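Local coordinates for protein metallo-beta-lactamase (Serratia marcescens, PDB 5AXO) that hydrolyses beta-lactam antibiotics, probably including carbapenems, as a zinc-dependent class B3 metallo-beta-lactamase, at residues Leu39-Thr44 and Glu75-Gly80; Val65-Ser70 and Gly89-Ala94; Leu69-His74 and Val170-Ser175. All blocks are in the same frame, centred on the assembly; numbering follows the deposited sequence. Where two conformers were deposited one is given.

The three contacts lie in one metallo-beta-lactamase domain. Contact 1 supplies Asp76 and His77 to one zinc; contact 3 supplies His72 and His74 to the other. The centres of these two contacts are about 9 Å apart. A hydrogen bond of 2.7 Å between Asp41 OD2 and Thr71 OG1 joins them. Contacts 1 and 3 both touch the bound ring-opened carbapenem. Behind them, contact 2 pairs two parallel strands of the sheet that leads into the metal-binding loop; its centre is about 11 Å from that of contact 1. Leu39 and Asp41 of contact 1 bond through their backbones to Leu69, which contacts 2 and 3 share. A sodium ion is common to contacts 2 and 3.

Contact 1. Residues Leu39-Thr44 and Glu75-Gly80; sequences LVDGTT and EDHAGG. With ZN (zinc ion), chain C; LMP ((2~{S},3~{R},4~{S})-2-[(2~{S},3~{R})-1,3-bis(oxidanyl)-1-oxidanylidene-butan-2-yl]-4-[(3~{S},5~{S})-5-(dimethylcarbamoy l)pyrrolidin-3-yl]sulfanyl-3-methyl-3,4-dihydro-2~{H}-pyrrole-5-carboxylic acid), chain R.
Asp41, just past the end of strand 37-40, is where the Leu39-Thr44 segment first meets Glu75-Gly80. Its side chain runs alongside that of His77, the carboxylate and ring planes 44° apart. Asp41 OD2 comes within 3.9 Å of His77 CB, but its polar link to the ring runs through a water. This water donates to Asp41 OD2, sits in the ring plane and accepts from His77 ND1 at 2.8 Å. OD2 also has a partner in Thr71 OG1. Next, Gly42 N donates to His77 O at 3.0 Å. Gly42, with no side chain, lets its backbone pack directly on that of Gly80, where Gly42 O meets Gly80 CA. Thr43 turns its side chain away from the helix. With chi1 at 84°, its OG1 sits between its own backbone N and carbonyl carbon and donates to Gly42 O at 2.7 Å. Its carbonyl faces the helix instead: Thr43 O accepts from Gly80 N at 2.8 Å, the donor standing 48° above the carbonyl plane. Thr44 closes the walk with a CH...O contact from its CA to Glu75 O, 3.5 Å long. Its OG1 is used elsewhere, by Ser6 and by the backbone N of Gly47. The segment is thus bonded through His77 O and Gly80 N to residues 75-80, whose short helix carries part of the HxHxDH signature of the superfamily. From it, Asp76 OD2 binds one zinc at 2.2 Å and His77 NE2 binds it at 2.1 Å. His215, a second water, and O32 and N4 of the bound carbapenem product complete that site. The water between Asp41 and His77 accepts from ND1, while NE2 faces the zinc. This is consistent with Asp41 acting through that water as a second-shell residue that steadies the ring's rotation.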
loop_
_atom_site.group_PDB
_atom_site.type_symbol
_atom_site.label_atom_id
_atom_site.label_comp_id
_atom_site.label_asym_id
_atom_site.label_seq_id
_atom_site.Cartn_x
_atom_site.Cartn_y
_atom_site.Cartn_z
ATOM N N LEU A 39 -10.528 1.744 -2.418
ATOM C CA LEU A 39 -9.315 2.504 -2.674
ATOM C C LEU A 39 -8.232 2.022 -1.719
ATOM O O LEU A 39 -8.501 1.872 -0.512
ATOM C CB LEU A 39 -9.581 3.985 -2.459
ATOM C CG LEU A 39 -8.360 4.890 -2.529
ATOM C CD1 LEU A 39 -7.726 4.887 -3.922
ATOM C CD2 LEU A 39 -8.681 6.303 -2.064
ATOM N N VAL A 40 -7.068 1.645 -2.264
ATOM C CA VAL A 40 -5.897 1.324 -1.435
ATOM C C VAL A 40 -4.911 2.473 -1.399
ATOM O O VAL A 40 -4.411 2.902 -2.453
ATOM C CB VAL A 40 -5.179 0.057 -1.947
ATOM C CG1 VAL A 40 -4.121 -0.352 -0.948
ATOM C CG2 VAL A 40 -6.195 -1.039 -2.140
ATOM N N ASP A 41 -4.784 3.045 -0.199
ATOM C CA ASP A 41 -3.914 4.153 0.174
ATOM C C ASP A 41 -4.413 5.464 -0.362
ATOM O O ASP A 41 -5.284 5.537 -1.249
ATOM C CB ASP A 41 -2.451 3.870 -0.168
ATOM C CG ASP A 41 -1.762 3.020 0.844
ATOM O OD1 ASP A 41 -2.322 2.886 1.965
ATOM O OD2 ASP A 41 -0.681 2.490 0.521
ATOM N N GLY A 42 -3.867 6.548 0.218
ATOM C CA GLY A 42 -4.266 7.907 -0.147
ATOM C C GLY A 42 -3.178 8.827 -0.648
ATOM O O GLY A 42 -3.478 9.943 -1.087
ATOM N N THR A 43 -1.932 8.329 -0.687
ATOM C CA THR A 43 -0.773 9.186 -0.931
ATOM C C THR A 43 -0.692 10.285 0.139
ATOM O O THR A 43 -0.944 10.011 1.313
ATOM C CB THR A 43 -0.666 9.676 -2.408
ATOM O OG1 THR A 43 -1.468 10.837 -2.668
ATOM C CG2 THR A 43 -1.044 8.548 -3.366
ATOM N N THR A 44 -0.118 11.418 -0.245
ATOM C CA THR A 44 0.090 12.545 0.676
ATOM C C THR A 44 -1.152 13.380 0.789
ATOM O O THR A 44 -2.097 13.207 0.050
ATOM C CB THR A 44 1.230 13.422 0.185
ATOM O OG1 THR A 44 0.839 13.940 -1.090
ATOM C CG2 THR A 44 2.498 12.682 0.028
ATOM N N GLU A 75 3.135 9.624 6.354
ATOM C CA GLU A 75 2.551 10.690 5.585
ATOM C C GLU A 75 2.524 10.417 4.102
ATOM O O GLU A 75 1.657 10.919 3.398
ATOM C CB GLU A 75 3.315 11.998 5.842
ATOM C CG GLU A 75 4.737 12.024 5.279
ATOM C CD GLU A 75 5.503 13.341 5.447
ATOM O OE1 GLU A 75 4.905 14.412 5.271
ATOM O OE2 GLU A 75 6.715 13.291 5.741
ATOM N N ASP A 76 3.526 9.734 3.578
ATOM C CA ASP A 76 3.617 9.496 2.136
ATOM C C ASP A 76 2.530 8.548 1.575
ATOM O O ASP A 76 2.122 8.747 0.442
ATOM C CB ASP A 76 5.041 9.096 1.708
ATOM C CG ASP A 76 5.612 7.921 2.448
ATOM O OD1 ASP A 76 5.335 7.708 3.664
ATOM O OD2 ASP A 76 6.462 7.317 1.793
ATOM N N HIS A 77 2.064 7.590 2.370
ATOM C CA HIS A 77 1.003 6.682 1.957
ATOM C C HIS A 77 -0.348 7.034 2.475
ATOM O O HIS A 77 -1.385 6.703 1.858
ATOM C CB HIS A 77 1.396 5.265 2.377
ATOM C CG HIS A 77 2.771 4.888 1.969
ATOM N ND1 HIS A 77 3.094 4.507 0.673
ATOM C CD2 HIS A 77 3.949 4.979 2.645
ATOM C CE1 HIS A 77 4.410 4.364 0.583
ATOM N NE2 HIS A 77 4.947 4.644 1.757
ATOM N N ALA A 78 -0.400 7.561 3.688
ATOM C CA ALA A 78 -1.612 7.774 4.469
ATOM C C ALA A 78 -1.997 9.240 4.566
ATOM O O ALA A 78 -3.089 9.570 5.069
ATOM C CB ALA A 78 -1.520 7.183 5.849
ATOM N N GLY A 79 -1.107 10.148 4.173
ATOM C CA GLY A 79 -1.345 11.579 4.384
ATOM C C GLY A 79 -2.609 12.086 3.712
ATOM O O GLY A 79 -3.236 13.005 4.253
ATOM N N GLY A 80 -3.001 11.454 2.603
ATOM C CA GLY A 80 -4.195 11.810 1.877
ATOM C C GLY A 80 -5.450 11.037 2.277
ATOM O O GLY A 80 -6.529 11.348 1.754
HETATM ZN ZN ZN C . 6.954 5.214 2.166
HETATM C C1 LMP R . 11.619 5.908 2.685
HETATM C C2 LMP R . 11.313 4.397 2.644
HETATM C C3 LMP R . 9.806 4.402 2.511
HETATM O O7A LMP R . 14.389 5.354 -2.348
HETATM C C6A LMP R . 13.237 5.737 -2.509
HETATM N N7A LMP R . 12.945 6.937 -3.008
HETATM C C9A LMP R . 11.615 7.326 -3.475
HETATM C C8A LMP R . 13.945 7.978 -3.205
HETATM C C5A LMP R . 12.085 4.834 -2.159
HETATM C C2A LMP R . 11.630 5.068 -0.724
HETATM N N3A LMP R . 12.481 3.408 -2.259
HETATM C C4A LMP R . 11.743 2.659 -1.219
HETATM C C1A LMP R . 11.303 3.690 -0.175
HETATM S S21 LMP R . 12.153 3.447 1.348
HETATM C C31 LMP R . 9.056 3.144 2.491
HETATM O O31 LMP R . 9.716 2.091 2.310
HETATM O O32 LMP R . 7.727 3.132 2.596
HETATM N N4 LMP R . 9.270 5.550 2.515
HETATM C C11 LMP R . 12.380 6.267 3.978
HETATM C C5 LMP R . 10.250 6.621 2.467
HETATM C C6 LMP R . 9.765 7.734 3.421
HETATM C C61 LMP R . 9.612 7.388 4.920
HETATM O O62 LMP R . 9.325 6.019 5.238
HETATM C C62 LMP R . 8.523 8.221 5.603
HETATM C C7 LMP R . 10.721 8.883 3.283
HETATM O O71 LMP R . 10.885 9.702 4.176
HETATM O O72 LMP R . 11.301 9.065 2.122
HETATM O O HOH W 1 1.083 3.674 -1.097
HETATM O O HOH W 2 6.879 5.487 4.220
#

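Contact 2. Residues Val65-Ser70 and Gly89-Ala94; sequences VKYILS and GATVLA. With NA (sodium ion), chain K.
Tyr67, Leu69, Thr91 and Leu93 line one face of a parallel strand pair, part of a beta-alpha-beta crossover in the metallo-beta-lactamase fold. Strand 65-69 leads through helices 75-78 and 81-88 to strand 91-95. The axes of segments 65-69 and 91-94 differ by 29°. On this face Tyr67 and Thr91 project together from neighbouring strands, with Tyr67 CD1 3.9 Å from Thr91 CB. Thr91 O reaches the edge of the Tyr67 ring, near its plane. Leu93 crosses the tyrosine at a slant, and its CD1 touches Tyr67 CD1 at 3.8 Å. Leu93 CD1 also meets Leu69 CD2 at 3.9 Å, since the two leucines run alongside each other. Both have CG beside the backbone N (chi1 -51° in Leu69, -57° in Leu93), which keeps them in step. Val135 of strand 134-137, in the second sheet, covers Tyr67 and Leu93, so Leu69 and Leu93 lie in the interior between the sheets, while Tyr67 and Thr91 sit nearer its margin. Ile68 and Val92 point to the other face, toward helix 81-88. There Ile68 packs on Met84, and Val92 packs on Ile81 and Gln85. Ala90, just before the second strand, sets its CB 3.9 Å from Ile68 CG1 and 3.4 Å from Lys66 O. Four backbone bonds hold the ladder: Thr91 N to Lys66 O, Ile68 N to Thr91 O, Leu93 N to Ile68 O, and Ser70 N to Leu93 O. Val92 CA adds a CH...O contact to Ile68 O. Beyond the ladder Ser70 leads into the metal-binding loop. Here Ser70 CB meets Ala94 CB at 4.1 Å. Ser70 O binds a sodium ion at 2.8 Å, and a water on that ion donates to Ser70 OG at 2.8 Å.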
loop_
_atom_site.group_PDB
_atom_site.type_symbol
_atom_site.label_atom_id
_atom_site.label_comp_id
_atom_site.label_asym_id
_atom_site.label_seq_id
_atom_site.Cartn_x
_atom_site.Cartn_y
_atom_site.Cartn_z
ATOM N N VAL A 65 -16.866 5.109 -3.550
ATOM C CA VAL A 65 -15.724 4.490 -2.864
ATOM C C VAL A 65 -16.162 4.187 -1.437
ATOM O O VAL A 65 -16.503 5.110 -0.696
ATOM C CB VAL A 65 -14.508 5.413 -2.870
ATOM C CG1 VAL A 65 -13.373 4.775 -2.060
ATOM C CG2 VAL A 65 -14.039 5.706 -4.309
ATOM N N LYS A 66 -16.278 2.909 -1.100
ATOM C CA LYS A 66 -16.857 2.473 0.176
ATOM C C LYS A 66 -15.849 2.172 1.264
ATOM O O LYS A 66 -16.166 2.314 2.457
ATOM C CB LYS A 66 -17.818 1.294 -0.020
ATOM C CG LYS A 66 -18.871 1.580 -1.070
ATOM C CD LYS A 66 -19.661 2.840 -0.870
ATOM C CE LYS A 66 -20.744 2.973 -1.927
ATOM N NZ LYS A 66 -21.468 4.258 -1.771
ATOM N N TYR A 67 -14.656 1.732 0.851
ATOM C CA TYR A 67 -13.581 1.429 1.797
ATOM C C TYR A 67 -12.309 2.081 1.276
ATOM O O TYR A 67 -12.056 2.090 0.072
ATOM C CB TYR A 67 -13.354 -0.069 1.980
ATOM C CG TYR A 67 -14.445 -0.810 2.708
ATOM C CD1 TYR A 67 -14.651 -0.596 4.049
ATOM C CD2 TYR A 67 -15.257 -1.702 2.060
ATOM C CE1 TYR A 67 -15.618 -1.292 4.743
ATOM C CE2 TYR A 67 -16.290 -2.329 2.727
ATOM C CZ TYR A 67 -16.414 -2.151 4.071
ATOM O OH TYR A 67 -17.385 -2.845 4.801
ATOM N N ILE A 68 -11.488 2.544 2.212
ATOM C CA ILE A 68 -10.092 2.930 1.957
ATOM C C ILE A 68 -9.255 2.022 2.807
ATOM O O ILE A 68 -9.353 2.058 4.033
ATOM C CB ILE A 68 -9.804 4.375 2.303
ATOM C CG1 ILE A 68 -10.730 5.292 1.480
ATOM C CG2 ILE A 68 -8.332 4.726 2.070
ATOM C CD1 ILE A 68 -10.798 6.703 1.975
ATOM N N LEU A 69 -8.357 1.299 2.177
ATOM C CA LEU A 69 -7.478 0.343 2.838
ATOM C C LEU A 69 -6.099 0.984 2.994
ATOM O O LEU A 69 -5.572 1.558 2.028
ATOM C CB LEU A 69 -7.359 -0.940 2.014
ATOM C CG LEU A 69 -8.670 -1.577 1.574
ATOM C CD1 LEU A 69 -8.361 -2.866 0.836
ATOM C CD2 LEU A 69 -9.658 -1.783 2.706
ATOM N N SER A 70 -5.512 0.917 4.172
ATOM C CA SER A 70 -4.217 1.523 4.424
ATOM C C SER A 70 -3.148 0.439 4.499
ATOM O O SER A 70 -3.332 -0.538 5.252
ATOM C CB SER A 70 -4.255 2.243 5.773
ATOM O OG SER A 70 -2.981 2.744 6.145
ATOM N N GLY A 89 -16.862 9.494 2.000
ATOM C CA GLY A 89 -17.656 8.877 3.058
ATOM C C GLY A 89 -17.217 7.498 3.464
ATOM O O GLY A 89 -17.922 6.818 4.246
ATOM N N ALA A 90 -16.102 7.018 2.879
ATOM C CA ALA A 90 -15.660 5.645 3.094
ATOM C C ALA A 90 -15.220 5.343 4.531
ATOM O O ALA A 90 -14.887 6.219 5.321
ATOM C CB ALA A 90 -14.527 5.300 2.132
ATOM N N THR A 91 -15.246 4.064 4.841
ATOM C CA THR A 91 -14.625 3.550 6.055
ATOM C C THR A 91 -13.175 3.178 5.784
ATOM O O THR A 91 -12.858 2.640 4.733
ATOM C CB THR A 91 -15.363 2.343 6.575
ATOM O OG1 THR A 91 -16.681 2.755 6.894
ATOM C CG2 THR A 91 -14.713 1.766 7.806
ATOM N N VAL A 92 -12.285 3.571 6.680
ATOM C CA VAL A 92 -10.851 3.298 6.578
ATOM C C VAL A 92 -10.473 2.058 7.363
ATOM O O VAL A 92 -10.796 1.980 8.542
ATOM C CB VAL A 92 -10.037 4.526 7.080
ATOM C CG1 VAL A 92 -8.531 4.254 6.992
ATOM C CG2 VAL A 92 -10.414 5.786 6.295
ATOM N N LEU A 93 -9.818 1.099 6.713
ATOM C CA LEU A 93 -9.413 -0.138 7.372
ATOM C C LEU A 93 -7.920 -0.273 7.442
ATOM O O LEU A 93 -7.220 0.031 6.464
ATOM C CB LEU A 93 -9.995 -1.323 6.632
ATOM C CG LEU A 93 -11.505 -1.331 6.487
ATOM C CD1 LEU A 93 -11.928 -2.565 5.727
ATOM C CD2 LEU A 93 -12.183 -1.335 7.843
ATOM N N ALA A 94 -7.417 -0.716 8.585
ATOM C CA ALA A 94 -5.971 -0.770 8.830
ATOM C C ALA A 94 -5.635 -1.830 9.846
ATOM O O ALA A 94 -6.486 -2.282 10.595
ATOM C CB ALA A 94 -5.443 0.555 9.322
HETATM NA NA NA K . -2.618 -1.040 7.910
HETATM O O HOH W 3 -1.928 1.591 8.486
#

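Contact 3. Residues Leu69-His74 and Val170-Ser175; sequences LSTHSH and VVFADS. With ZN (zinc ion), chain B; NA (sodium ion), chain K; LMP ((2~{S},3~{R},4~{S})-2-[(2~{S},3~{R})-1,3-bis(oxidanyl)-1-oxidanylidene-butan-2-yl]-4-[(3~{S},5~{S})-5-(dimethylcarbamoy l)pyrrolidin-3-yl]sulfanyl-3-methyl-3,4-dihydro-2~{H}-pyrrole-5-carboxylic acid), chain R.
His72 has CG between its backbone N and carbonyl carbon (chi1 75°), while Asp174 extends CG opposite its own N (chi1 -166°), and these turns bring ring and carboxylate together. They join the HxHxDH loop of the metallo-beta-lactamase fold to the end of strand 166-173 in the second sheet. His72 ND1 donates to Asp174 OD1 at 2.6 Å. OD1 uses its syn lone pair and lies close to the ring plane, although the two planes are 39° apart. OD1 also takes a weak hydrogen bond from Ser175 N. Asp174 is thus a second-shell residue that would fix the ring and may polarise it. With ND1-H engaged, His72 NE2 binds the second zinc, the one not held by Asp76 and His77, at 2.0 Å. His74 ND1 binds it at 2.0 Å too, and its NE2 bonds to Asp111. His150 and the water shared with the other zinc complete the site; that water is 2.7 Å from O62 of the carbapenem product. Thr71 O, just before His72, binds the sodium ion at 3.0 Å, and Gly153 O binds it too. Thr71 CB packs 3.3 Å from Asp174 OD1. Its methyl branch crosses Phe172 at about a right angle, with Thr71 CG2 resting 3.5 Å from Phe172 CD1 and 3.5 Å from Phe172 CE1.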
loop_
_atom_site.group_PDB
_atom_site.type_symbol
_atom_site.label_atom_id
_atom_site.label_comp_id
_atom_site.label_asym_id
_atom_site.label_seq_id
_atom_site.Cartn_x
_atom_site.Cartn_y
_atom_site.Cartn_z
ATOM N N LEU A 69 -8.357 1.299 2.177
ATOM C CA LEU A 69 -7.478 0.343 2.838
ATOM C C LEU A 69 -6.099 0.984 2.994
ATOM O O LEU A 69 -5.572 1.558 2.028
ATOM C CB LEU A 69 -7.359 -0.940 2.014
ATOM C CG LEU A 69 -8.670 -1.577 1.574
ATOM C CD1 LEU A 69 -8.361 -2.866 0.836
ATOM C CD2 LEU A 69 -9.658 -1.783 2.706
ATOM N N SER A 70 -5.512 0.917 4.172
ATOM C CA SER A 70 -4.217 1.523 4.424
ATOM C C SER A 70 -3.148 0.439 4.499
ATOM O O SER A 70 -3.332 -0.538 5.252
ATOM C CB SER A 70 -4.255 2.243 5.773
ATOM O OG SER A 70 -2.981 2.744 6.145
ATOM N N THR A 71 -2.084 0.565 3.734
ATOM C CA THR A 71 -0.906 -0.215 3.973
ATOM C C THR A 71 -0.236 0.121 5.292
ATOM O O THR A 71 -0.174 -0.748 6.209
ATOM C CB THR A 71 0.112 -0.088 2.830
ATOM O OG1 THR A 71 0.439 1.270 2.639
ATOM C CG2 THR A 71 -0.352 -0.741 1.544
ATOM N N HIS A 72 0.279 1.334 5.422
ATOM C CA HIS A 72 0.758 1.761 6.721
ATOM C C HIS A 72 0.719 3.264 6.865
ATOM O O HIS A 72 0.515 4.037 5.923
ATOM C CB HIS A 72 2.202 1.223 6.935
ATOM C CG HIS A 72 3.260 1.951 6.149
ATOM N ND1 HIS A 72 3.680 1.518 4.913
ATOM C CD2 HIS A 72 4.003 3.051 6.424
ATOM C CE1 HIS A 72 4.617 2.334 4.452
ATOM N NE2 HIS A 72 4.847 3.265 5.354
ATOM N N SER A 73 0.921 3.673 8.113
ATOM C CA SER A 73 0.535 4.990 8.609
ATOM C C SER A 73 1.695 5.979 8.643
ATOM O O SER A 73 2.058 6.475 9.704
ATOM C CB SER A 73 -0.079 4.852 9.996
ATOM O OG SER A 73 0.752 4.076 10.841
ATOM N N HIS A 74 2.265 6.246 7.458
ATOM C CA HIS A 74 3.210 7.378 7.301
ATOM C C HIS A 74 2.642 8.389 6.301
ATOM O O HIS A 74 1.788 8.032 5.458
ATOM C CB HIS A 74 4.558 6.880 6.798
ATOM C CG HIS A 74 5.302 6.071 7.790
ATOM N ND1 HIS A 74 6.246 5.135 7.410
ATOM C CD2 HIS A 74 5.269 6.077 9.143
ATOM C CE1 HIS A 74 6.779 4.626 8.502
ATOM N NE2 HIS A 74 6.205 5.181 9.561
ATOM N N VAL A 170 -3.468 -10.332 -7.553
ATOM C CA VAL A 170 -2.879 -9.004 -7.418
ATOM C C VAL A 170 -2.554 -8.775 -5.949
ATOM O O VAL A 170 -3.303 -9.162 -5.029
ATOM C CB VAL A 170 -3.882 -7.929 -7.877
ATOM C CG1 VAL A 170 -3.260 -6.540 -7.824
ATOM C CG2 VAL A 170 -4.414 -8.241 -9.259
ATOM N N VAL A 171 -1.380 -8.212 -5.720
ATOM C CA VAL A 171 -0.873 -7.884 -4.390
ATOM C C VAL A 171 -0.493 -6.422 -4.328
ATOM O O VAL A 171 0.315 -5.977 -5.140
ATOM C CB VAL A 171 0.407 -8.705 -4.062
ATOM C CG1 VAL A 171 0.931 -8.337 -2.700
ATOM C CG2 VAL A 171 0.121 -10.195 -4.187
ATOM N N PHE A 172 -1.060 -5.691 -3.383
ATOM C CA PHE A 172 -0.609 -4.344 -3.045
ATOM C C PHE A 172 0.312 -4.514 -1.860
ATOM O O PHE A 172 -0.112 -4.703 -0.707
ATOM C CB PHE A 172 -1.792 -3.400 -2.759
ATOM C CG PHE A 172 -1.447 -1.932 -2.806
ATOM C CD1 PHE A 172 -0.618 -1.355 -1.868
ATOM C CD2 PHE A 172 -1.979 -1.118 -3.790
ATOM C CE1 PHE A 172 -0.342 0.019 -1.870
ATOM C CE2 PHE A 172 -1.683 0.237 -3.815
ATOM C CZ PHE A 172 -0.869 0.801 -2.859
ATOM N N ALA A 173 1.606 -4.376 -2.135
ATOM C CA ALA A 173 2.656 -4.776 -1.211
ATOM C C ALA A 173 3.027 -3.585 -0.319
ATOM O O ALA A 173 3.502 -2.544 -0.800
ATOM C CB ALA A 173 3.865 -5.295 -1.974
ATOM N N ASP A 174 2.791 -3.712 0.987
ATOM C CA ASP A 174 3.279 -2.753 1.939
ATOM C C ASP A 174 4.788 -2.712 1.897
ATOM O O ASP A 174 5.475 -3.633 1.420
ATOM C CB ASP A 174 2.782 -3.102 3.334
ATOM C CG ASP A 174 2.956 -1.984 4.365
ATOM O OD1 ASP A 174 3.161 -0.847 3.948
ATOM O OD2 ASP A 174 2.926 -2.328 5.569
ATOM N N SER A 175 5.316 -1.609 2.393
ATOM C CA SER A 175 6.764 -1.463 2.553
ATOM C C SER A 175 7.309 -2.421 3.601
ATOM O O SER A 175 6.755 -2.526 4.686
ATOM C CB SER A 175 7.077 -0.030 2.957
ATOM O OG SER A 175 6.583 0.900 1.988
HETATM ZN ZN ZN B . 6.568 4.315 5.572
HETATM NA NA NA K . -2.618 -1.040 7.910
HETATM C C1 LMP R . 11.619 5.908 2.685
HETATM C C2 LMP R . 11.313 4.397 2.644
HETATM C C3 LMP R . 9.806 4.402 2.511
HETATM O O7A LMP R . 14.389 5.354 -2.348
HETATM C C6A LMP R . 13.237 5.737 -2.509
HETATM N N7A LMP R . 12.945 6.937 -3.008
HETATM C C9A LMP R . 11.615 7.326 -3.475
HETATM C C8A LMP R . 13.945 7.978 -3.205
HETATM C C5A LMP R . 12.085 4.834 -2.159
HETATM C C2A LMP R . 11.630 5.068 -0.724
HETATM N N3A LMP R . 12.481 3.408 -2.259
HETATM C C4A LMP R . 11.743 2.659 -1.219
HETATM C C1A LMP R . 11.303 3.690 -0.175
HETATM S S21 LMP R . 12.153 3.447 1.348
HETATM C C31 LMP R . 9.056 3.144 2.491
HETATM O O31 LMP R . 9.716 2.091 2.310
HETATM O O32 LMP R . 7.727 3.132 2.596
HETATM N N4 LMP R . 9.270 5.550 2.515
HETATM C C11 LMP R . 12.380 6.267 3.978
HETATM C C5 LMP R . 10.250 6.621 2.467
HETATM C C6 LMP R . 9.765 7.734 3.421
HETATM C C61 LMP R . 9.612 7.388 4.920
HETATM O O62 LMP R . 9.325 6.019 5.238
HETATM C C62 LMP R . 8.523 8.221 5.603
HETATM C C7 LMP R . 10.721 8.883 3.283
HETATM O O71 LMP R . 10.885 9.702 4.176
HETATM O O72 LMP R . 11.301 9.065 2.122
HETATM O O HOH W 3 -1.928 1.591 8.486
HETATM O O HOH W 2 6.879 5.487 4.220
#